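Local coordinates for DUF1116 domain-containing protein (Enterococcus faecalis, PDB 3CLQ) that is of unknown function but belongs to the family of AllG, a subunit of oxamate carbamoyltransferase, so a related role in carbamoyl transfer is possible, at residues B[174-179]-B[235-240]; B[70-75]-B[108-113]. All coordinates share one frame; numbering follows the deposited sequence.

In the fold
Both contacts border the antiparallel sheet built from strands 126-130, 114-120, 26-33 and 174-175. Contact 1 joins the edge strand 174-175 and the helix after it to helix 234-247; contact 2 ties the end of helix 60-73 to the turn that leads directly into strand 114-120. Two strands connect them. Strand 114-120 gives His116 and Ile118 to contact 1, while strand 26-33 packs Leu28 against contact 1 and sends Lys33 to Asn112 of contact 2. Their centres lie about 25 Å apart and their nearest atoms about 9 Å apart, without touching. Contact 1 is the deeper, with its centre about 11 Å from that of the chain against about 20 Å for contact 2.

Contact 1: B[174-179]-B[235-240]; sequences IDLRLM and PTWMGA
Selenomethionine Met179 meets the edge of the Trp237 indole near the ring plane, crossing it at about a right angle, with Met179 CG 3.7 Å from Trp237 CH2. An extended chain (chi1 -166°) carries Met179 SE to 5.3 Å from the centroid of the Trp237 six-membered ring, an edge-on Met-aromatic contact; the bend at chi3 only turns the terminal methyl. Trp237 has CG anti to the carbonyl carbon (chi1 -47°), which brings its six-membered ring across to helix 176-183, while NE1 keeps a weak hydrogen bond to Ser233.

Leu176 shares the contact, its CG lying 4.1 Å from Trp237 CZ3. Leu176 CD1 lies 4.1 Å from Thr236 CG2. Leu176 CB reaches Ala240 CB at 4.3 Å, where a bare methyl lets the helices come close. Thr236 suits a mixed boundary: CG2, anti to the backbone N, faces leucine, while OG1 is hydrogen-bonded to His116 of strand 114-120.

Asp175 starts the helix as its N-cap. Asp175 OD1 accepts from Leu178 N at 3.1 Å, almost straight at 174° but from above the carboxylate plane. Leu176 also touches Leu28 and Ile118 of the sheet. Through Leu176, Met179, Trp237 and Ala240, this is apolar helix-helix packing beside an antiparallel sheet, at an N-capped strand-to-helix junction.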
ATOM      1  N   ILE B 174     -14.164   6.065  10.328  1.00 58.61           N
ATOM      2  CA  ILE B 174     -13.022   5.349   9.816  1.00 58.53           C
ATOM      3  C   ILE B 174     -11.972   5.216  10.940  1.00 59.60           C
ATOM      4  O   ILE B 174     -11.612   6.203  11.628  1.00 59.62           O
ATOM      5  CB  ILE B 174     -12.458   6.086   8.588  1.00 58.80           C
ATOM      6  CG1 ILE B 174     -13.538   6.158   7.503  1.00 59.48           C
ATOM      7  CG2 ILE B 174     -11.177   5.445   8.078  1.00 57.88           C
ATOM      8  CD1 ILE B 174     -13.031   6.579   6.154  1.00 60.04           C
ATOM      9  N   ASP B 175     -11.514   3.978  11.148  1.00 59.29           N
ATOM     10  CA  ASP B 175     -10.546   3.669  12.198  1.00 58.11           C
ATOM     11  C   ASP B 175      -9.132   3.964  11.747  1.00 56.45           C
ATOM     12  O   ASP B 175      -8.586   3.313  10.866  1.00 57.28           O
ATOM     13  CB  ASP B 175     -10.673   2.208  12.630  1.00 58.64           C
ATOM     14  CG  ASP B 175      -9.664   1.822  13.696  1.00 59.71           C
ATOM     15  OD1 ASP B 175      -8.780   2.644  14.065  1.00 59.56           O
ATOM     16  OD2 ASP B 175      -9.773   0.672  14.170  1.00 61.29           O
ATOM     17  N   LEU B 176      -8.522   4.944  12.375  1.00 55.08           N
ATOM     18  CA  LEU B 176      -7.278   5.424  11.868  1.00 54.08           C
ATOM     19  C   LEU B 176      -6.105   4.578  12.354  1.00 54.91           C
ATOM     20  O   LEU B 176      -5.152   4.341  11.618  1.00 54.67           O
ATOM     21  CB  LEU B 176      -7.133   6.872  12.258  1.00 53.03           C
ATOM     22  CG  LEU B 176      -7.429   7.965  11.225  1.00 52.50           C
ATOM     23  CD1 LEU B 176      -8.310   7.534  10.058  1.00 50.43           C
ATOM     24  CD2 LEU B 176      -7.995   9.210  11.923  1.00 51.26           C
ATOM     25  N   ARG B 177      -6.164   4.097  13.586  1.00 56.11           N
ATOM     26  CA  ARG B 177      -5.056   3.288  14.060  1.00 56.41           C
ATOM     27  C   ARG B 177      -4.979   1.993  13.278  1.00 55.82           C
ATOM     28  O   ARG B 177      -3.907   1.490  13.020  1.00 55.92           O
ATOM     29  CB  ARG B 177      -5.134   3.001  15.552  1.00 56.83           C
ATOM     30  CG  ARG B 177      -3.844   2.435  16.095  1.00 57.15           C
ATOM     31  CD  ARG B 177      -4.012   1.980  17.522  1.00 58.43           C
ATOM     32  NE  ARG B 177      -4.892   0.817  17.612  1.00 59.74           N
ATOM     33  CZ  ARG B 177      -5.335   0.298  18.755  1.00 60.25           C
ATOM     34  NH1 ARG B 177      -4.983   0.825  19.922  1.00 60.47           N
ATOM     35  NH2 ARG B 177      -6.124  -0.759  18.731  1.00 60.67           N
ATOM     36  N   LEU B 178      -6.114   1.453  12.892  1.00 55.57           N
ATOM     37  CA  LEU B 178      -6.080   0.293  12.022  1.00 56.19           C
ATOM     38  C   LEU B 178      -5.421   0.640  10.681  1.00 57.02           C
ATOM     39  O   LEU B 178      -4.528  -0.074  10.221  1.00 57.18           O
ATOM     40  CB  LEU B 178      -7.483  -0.271  11.797  1.00 55.52           C
ATOM     41  CG  LEU B 178      -7.584  -1.491  10.863  1.00 56.08           C
ATOM     42  CD1 LEU B 178      -6.860  -2.726  11.404  1.00 55.44           C
ATOM     43  CD2 LEU B 178      -9.047  -1.803  10.554  1.00 55.08           C
HETATM   44  N   MSE B 179      -5.854   1.729  10.055  1.00 56.76           N
HETATM   45  CA  MSE B 179      -5.372   2.028   8.713  1.00 58.26           C
HETATM   46  C   MSE B 179      -3.875   2.318   8.743  1.00 56.26           C
HETATM   47  O   MSE B 179      -3.119   1.919   7.866  1.00 56.86           O
HETATM   48  CB  MSE B 179      -6.152   3.184   8.099  1.00 58.07           C
HETATM   49  CG  MSE B 179      -5.935   3.336   6.614  1.00 59.88           C
HETATM   50 SE   MSE B 179      -7.219   4.590   5.782  0.70 64.58          SE
HETATM   51  CE  MSE B 179      -8.788   3.410   5.657  1.00 60.53           C
ATOM     52  N   PRO B 235      -1.761  14.732   6.632  1.00 52.36           N
ATOM     53  CA  PRO B 235      -2.422  15.359   7.769  1.00 52.41           C
ATOM     54  C   PRO B 235      -3.201  14.375   8.630  1.00 52.13           C
ATOM     55  O   PRO B 235      -3.194  14.484   9.871  1.00 52.24           O
ATOM     56  CB  PRO B 235      -3.358  16.377   7.107  1.00 51.78           C
ATOM     57  CG  PRO B 235      -2.588  16.780   5.890  1.00 52.08           C
ATOM     58  CD  PRO B 235      -2.039  15.454   5.381  1.00 52.33           C
ATOM     59  N   THR B 236      -3.844  13.413   7.980  1.00 51.19           N
ATOM     60  CA  THR B 236      -4.670  12.459   8.682  1.00 51.13           C
ATOM     61  C   THR B 236      -3.863  11.743   9.765  1.00 52.31           C
ATOM     62  O   THR B 236      -4.330  11.558  10.883  1.00 52.92           O
ATOM     63  CB  THR B 236      -5.286  11.460   7.693  1.00 51.02           C
ATOM     64  OG1 THR B 236      -5.767  12.169   6.541  1.00 50.66           O
ATOM     65  CG2 THR B 236      -6.441  10.692   8.327  1.00 50.17           C
ATOM     66  N   TRP B 237      -2.633  11.363   9.466  1.00 53.15           N
ATOM     67  CA  TRP B 237      -1.868  10.652  10.473  1.00 54.15           C
ATOM     68  C   TRP B 237      -1.401  11.574  11.605  1.00 54.33           C
ATOM     69  O   TRP B 237      -1.314  11.167  12.757  1.00 54.06           O
ATOM     70  CB  TRP B 237      -0.710   9.902   9.823  1.00 54.83           C
ATOM     71  CG  TRP B 237      -1.148   9.118   8.598  1.00 55.31           C
ATOM     72  CD1 TRP B 237      -0.568   9.143   7.340  1.00 55.68           C
ATOM     73  CD2 TRP B 237      -2.263   8.221   8.500  1.00 55.20           C
ATOM     74  NE1 TRP B 237      -1.250   8.307   6.478  1.00 55.81           N
ATOM     75  CE2 TRP B 237      -2.294   7.727   7.159  1.00 56.00           C
ATOM     76  CE3 TRP B 237      -3.224   7.762   9.414  1.00 54.67           C
ATOM     77  CZ2 TRP B 237      -3.252   6.796   6.719  1.00 55.20           C
ATOM     78  CZ3 TRP B 237      -4.184   6.864   8.978  1.00 55.13           C
ATOM     79  CH2 TRP B 237      -4.191   6.385   7.632  1.00 55.37           C
HETATM   80  N   MSE B 238      -1.137  12.825  11.280  1.00 54.62           N
HETATM   81  CA  MSE B 238      -0.746  13.791  12.300  1.00 57.15           C
HETATM   82  C   MSE B 238      -1.867  13.881  13.298  1.00 56.27           C
HETATM   83  O   MSE B 238      -1.651  13.883  14.523  1.00 55.96           O
HETATM   84  CB  MSE B 238      -0.447  15.167  11.686  1.00 57.56           C
HETATM   85  CG  MSE B 238       0.828  15.165  10.853  1.00 58.20           C
HETATM   86 SE   MSE B 238       1.136  16.743   9.736  0.65 61.16          SE
HETATM   87  CE  MSE B 238       2.543  16.007   8.563  1.00 60.53           C
ATOM     88  N   GLY B 239      -3.078  13.910  12.755  1.00 56.03           N
ATOM     89  CA  GLY B 239      -4.274  14.093  13.563  1.00 55.68           C
ATOM     90  C   GLY B 239      -4.510  12.888  14.440  1.00 55.13           C
ATOM     91  O   GLY B 239      -4.906  13.032  15.607  1.00 53.89           O
ATOM     92  N   ALA B 240      -4.261  11.709  13.864  1.00 53.93           N
ATOM     93  CA  ALA B 240      -4.317  10.465  14.588  1.00 53.68           C
ATOM     94  C   ALA B 240      -3.369  10.522  15.761  1.00 53.58           C
ATOM     95  O   ALA B 240      -3.783  10.331  16.907  1.00 53.64           O
ATOM     96  CB  ALA B 240      -3.923   9.338  13.687  1.00 55.08           C
TER

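Contact 2: B[70-75]-B[108-113]; sequences LVFEGL and VTSPNM
Helix 60-73 ends in a Schellman motif, with Gly74 at positive phi and Leu75 N bonded back to Leu70 O at 2.9 Å, and its last residue faces a type I turn from Ser110 to Met113. Glycine fits this C-prime position because a side chain there would press on the preceding carbonyl O. Glu73 grips the turn with both carboxylate oxygens, binding an amide and a backbone N-H together. Its chain is bent at chi2 (-62°), and Glu73 OE1 accepts from Asn112 ND2 at 2.5 Å, with a bent angle of 134°. Glu73 OE2 takes the backbone N-H of the same residue, Asn112 N lying 2.7 Å away, although crowding by Ser110 OG makes its place less sure. The carboxylate and amide planes are only 11° apart. Lys33 binds Asn112 OD1, which leaves ND2 turned to Glu73.

Phe72, with CG anti to the backbone N, turns its ring edge to the turn: Phe72 CZ comes 3.6 Å from Asn112 O, and Phe72 CE2 lies 4.1 Å from Met113 CG. Pro111 suits the second position of the turn, where its ring constrains phi. Glu73 thus fastens a Schellman-terminated helix to a type I turn before a β-strand.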
ATOM      1  N   LEU B  70      -5.320  35.251   5.226  1.00 49.79           N
ATOM      2  CA  LEU B  70      -6.103  36.440   5.469  1.00 49.51           C
ATOM      3  C   LEU B  70      -6.881  36.856   4.228  1.00 49.45           C
ATOM      4  O   LEU B  70      -8.060  37.210   4.315  1.00 49.50           O
ATOM      5  CB  LEU B  70      -5.206  37.566   5.983  1.00 49.83           C
ATOM      6  CG  LEU B  70      -5.242  37.896   7.490  1.00 49.77           C
ATOM      7  CD1 LEU B  70      -6.075  36.935   8.338  1.00 49.60           C
ATOM      8  CD2 LEU B  70      -3.844  38.041   8.064  1.00 50.02           C
ATOM      9  N   VAL B  71      -6.237  36.788   3.067  1.00 49.70           N
ATOM     10  CA  VAL B  71      -6.933  37.131   1.836  1.00 50.77           C
ATOM     11  C   VAL B  71      -8.111  36.197   1.616  1.00 50.97           C
ATOM     12  O   VAL B  71      -9.193  36.630   1.240  1.00 51.15           O
ATOM     13  CB  VAL B  71      -5.998  37.141   0.605  1.00 51.23           C
ATOM     14  CG1 VAL B  71      -6.816  37.274  -0.698  1.00 51.41           C
ATOM     15  CG2 VAL B  71      -4.997  38.296   0.719  1.00 51.79           C
ATOM     16  N   PHE B  72      -7.896  34.909   1.865  1.00 51.79           N
ATOM     17  CA  PHE B  72      -8.953  33.912   1.733  1.00 51.86           C
ATOM     18  C   PHE B  72     -10.119  34.162   2.710  1.00 52.04           C
ATOM     19  O   PHE B  72     -11.281  34.250   2.294  1.00 51.12           O
ATOM     20  CB  PHE B  72      -8.357  32.513   1.880  1.00 51.81           C
ATOM     21  CG  PHE B  72      -9.342  31.459   2.297  1.00 51.81           C
ATOM     22  CD1 PHE B  72     -10.113  30.801   1.349  1.00 51.84           C
ATOM     23  CD2 PHE B  72      -9.471  31.103   3.637  1.00 51.28           C
ATOM     24  CE1 PHE B  72     -11.004  29.821   1.729  1.00 51.53           C
ATOM     25  CE2 PHE B  72     -10.364  30.137   4.023  1.00 51.18           C
ATOM     26  CZ  PHE B  72     -11.134  29.490   3.066  1.00 51.36           C
ATOM     27  N   GLU B  73      -9.801  34.294   3.996  1.00 52.79           N
ATOM     28  CA  GLU B  73     -10.810  34.615   5.003  1.00 53.93           C
ATOM     29  C   GLU B  73     -11.554  35.898   4.660  1.00 54.08           C
ATOM     30  O   GLU B  73     -12.714  36.066   5.036  1.00 53.92           O
ATOM     31  CB  GLU B  73     -10.190  34.724   6.392  1.00 54.49           C
ATOM     32  CG  GLU B  73      -9.777  33.387   6.973  1.00 55.38           C
ATOM     33  CD  GLU B  73     -10.952  32.428   7.170  1.00 56.32           C
ATOM     34  OE1 GLU B  73     -12.061  32.899   7.521  1.00 56.83           O
ATOM     35  OE2 GLU B  73     -10.765  31.199   6.987  1.00 56.53           O
ATOM     36  N   GLY B  74     -10.878  36.783   3.929  1.00 54.36           N
ATOM     37  CA  GLY B  74     -11.483  38.002   3.417  1.00 54.21           C
ATOM     38  C   GLY B  74     -11.232  39.150   4.360  1.00 54.46           C
ATOM     39  O   GLY B  74     -12.015  40.103   4.418  1.00 54.79           O
ATOM     40  N   LEU B  75     -10.133  39.061   5.103  1.00 54.42           N
ATOM     41  CA  LEU B  75      -9.792  40.092   6.083  1.00 54.79           C
ATOM     42  C   LEU B  75      -8.803  41.139   5.532  1.00 54.47           C
ATOM     43  O   LEU B  75      -8.552  42.162   6.163  1.00 53.96           O
ATOM     44  CB  LEU B  75      -9.290  39.456   7.390  1.00 55.07           C
ATOM     45  CG  LEU B  75     -10.275  38.493   8.073  1.00 55.47           C
ATOM     46  CD1 LEU B  75      -9.685  37.879   9.341  1.00 55.66           C
ATOM     47  CD2 LEU B  75     -11.593  39.181   8.389  1.00 55.43           C
ATOM     48  N   VAL B 108      -0.775  26.865   8.943  1.00 52.45           N
ATOM     49  CA  VAL B 108      -1.751  27.929   9.113  1.00 51.76           C
ATOM     50  C   VAL B 108      -3.129  27.371   8.890  1.00 52.14           C
ATOM     51  O   VAL B 108      -3.346  26.576   7.979  1.00 52.27           O
ATOM     52  CB  VAL B 108      -1.516  29.101   8.176  1.00 51.04           C
ATOM     53  CG1 VAL B 108      -2.612  30.128   8.358  1.00 51.19           C
ATOM     54  CG2 VAL B 108      -0.182  29.722   8.478  1.00 50.91           C
ATOM     55  N   THR B 109      -4.056  27.776   9.746  1.00 52.47           N
ATOM     56  CA  THR B 109      -5.403  27.233   9.711  1.00 52.66           C
ATOM     57  C   THR B 109      -6.367  28.317  10.164  1.00 52.57           C
ATOM     58  O   THR B 109      -6.267  28.804  11.289  1.00 53.14           O
ATOM     59  CB  THR B 109      -5.472  25.986  10.598  1.00 52.33           C
ATOM     60  OG1 THR B 109      -4.442  25.098  10.180  1.00 53.28           O
ATOM     61  CG2 THR B 109      -6.794  25.283  10.489  1.00 51.81           C
ATOM     62  N   SER B 110      -7.268  28.716   9.272  1.00 52.17           N
ATOM     63  CA  SER B 110      -8.152  29.828   9.539  1.00 53.14           C
ATOM     64  C   SER B 110      -9.585  29.353   9.558  1.00 53.62           C
ATOM     65  O   SER B 110      -9.885  28.337   8.965  1.00 54.99           O
ATOM     66  CB  SER B 110      -7.973  30.890   8.465  1.00 53.62           C
ATOM     67  OG  SER B 110      -8.711  30.569   7.303  1.00 54.18           O
ATOM     68  N   PRO B 111     -10.480  30.095  10.221  1.00 54.47           N
ATOM     69  CA  PRO B 111     -11.861  29.687  10.481  1.00 55.20           C
ATOM     70  C   PRO B 111     -12.574  28.960   9.345  1.00 56.90           C
ATOM     71  O   PRO B 111     -13.345  28.031   9.622  1.00 57.55           O
ATOM     72  CB  PRO B 111     -12.554  31.001  10.763  1.00 54.90           C
ATOM     73  CG  PRO B 111     -11.503  31.819  11.411  1.00 54.55           C
ATOM     74  CD  PRO B 111     -10.199  31.427  10.784  1.00 54.43           C
ATOM     75  N   ASN B 112     -12.328  29.351   8.092  1.00 57.85           N
ATOM     76  CA  ASN B 112     -13.056  28.752   6.954  1.00 58.67           C
ATOM     77  C   ASN B 112     -12.367  27.623   6.178  1.00 59.35           C
ATOM     78  O   ASN B 112     -12.888  27.144   5.165  1.00 59.14           O
ATOM     79  CB  ASN B 112     -13.565  29.830   6.010  1.00 58.80           C
ATOM     80  CG  ASN B 112     -14.613  30.674   6.652  1.00 58.97           C
ATOM     81  OD1 ASN B 112     -15.707  30.194   6.944  1.00 59.75           O
ATOM     82  ND2 ASN B 112     -14.287  31.927   6.913  1.00 58.53           N
HETATM   83  N   MSE B 113     -11.207  27.187   6.653  1.00 59.71           N
HETATM   84  CA  MSE B 113     -10.628  25.971   6.125  1.00 60.33           C
HETATM   85  C   MSE B 113     -11.356  24.788   6.728  1.00 58.74           C
HETATM   86  O   MSE B 113     -11.836  24.867   7.858  1.00 58.06           O
HETATM   87  CB  MSE B 113      -9.146  25.897   6.438  1.00 60.81           C
HETATM   88  CG  MSE B 113      -8.371  26.888   5.633  1.00 62.19           C
HETATM   89 SE   MSE B 113      -6.536  27.058   6.235  0.70 63.88          SE
HETATM   90  CE  MSE B 113      -6.410  28.991   6.054  1.00 61.64           C
TER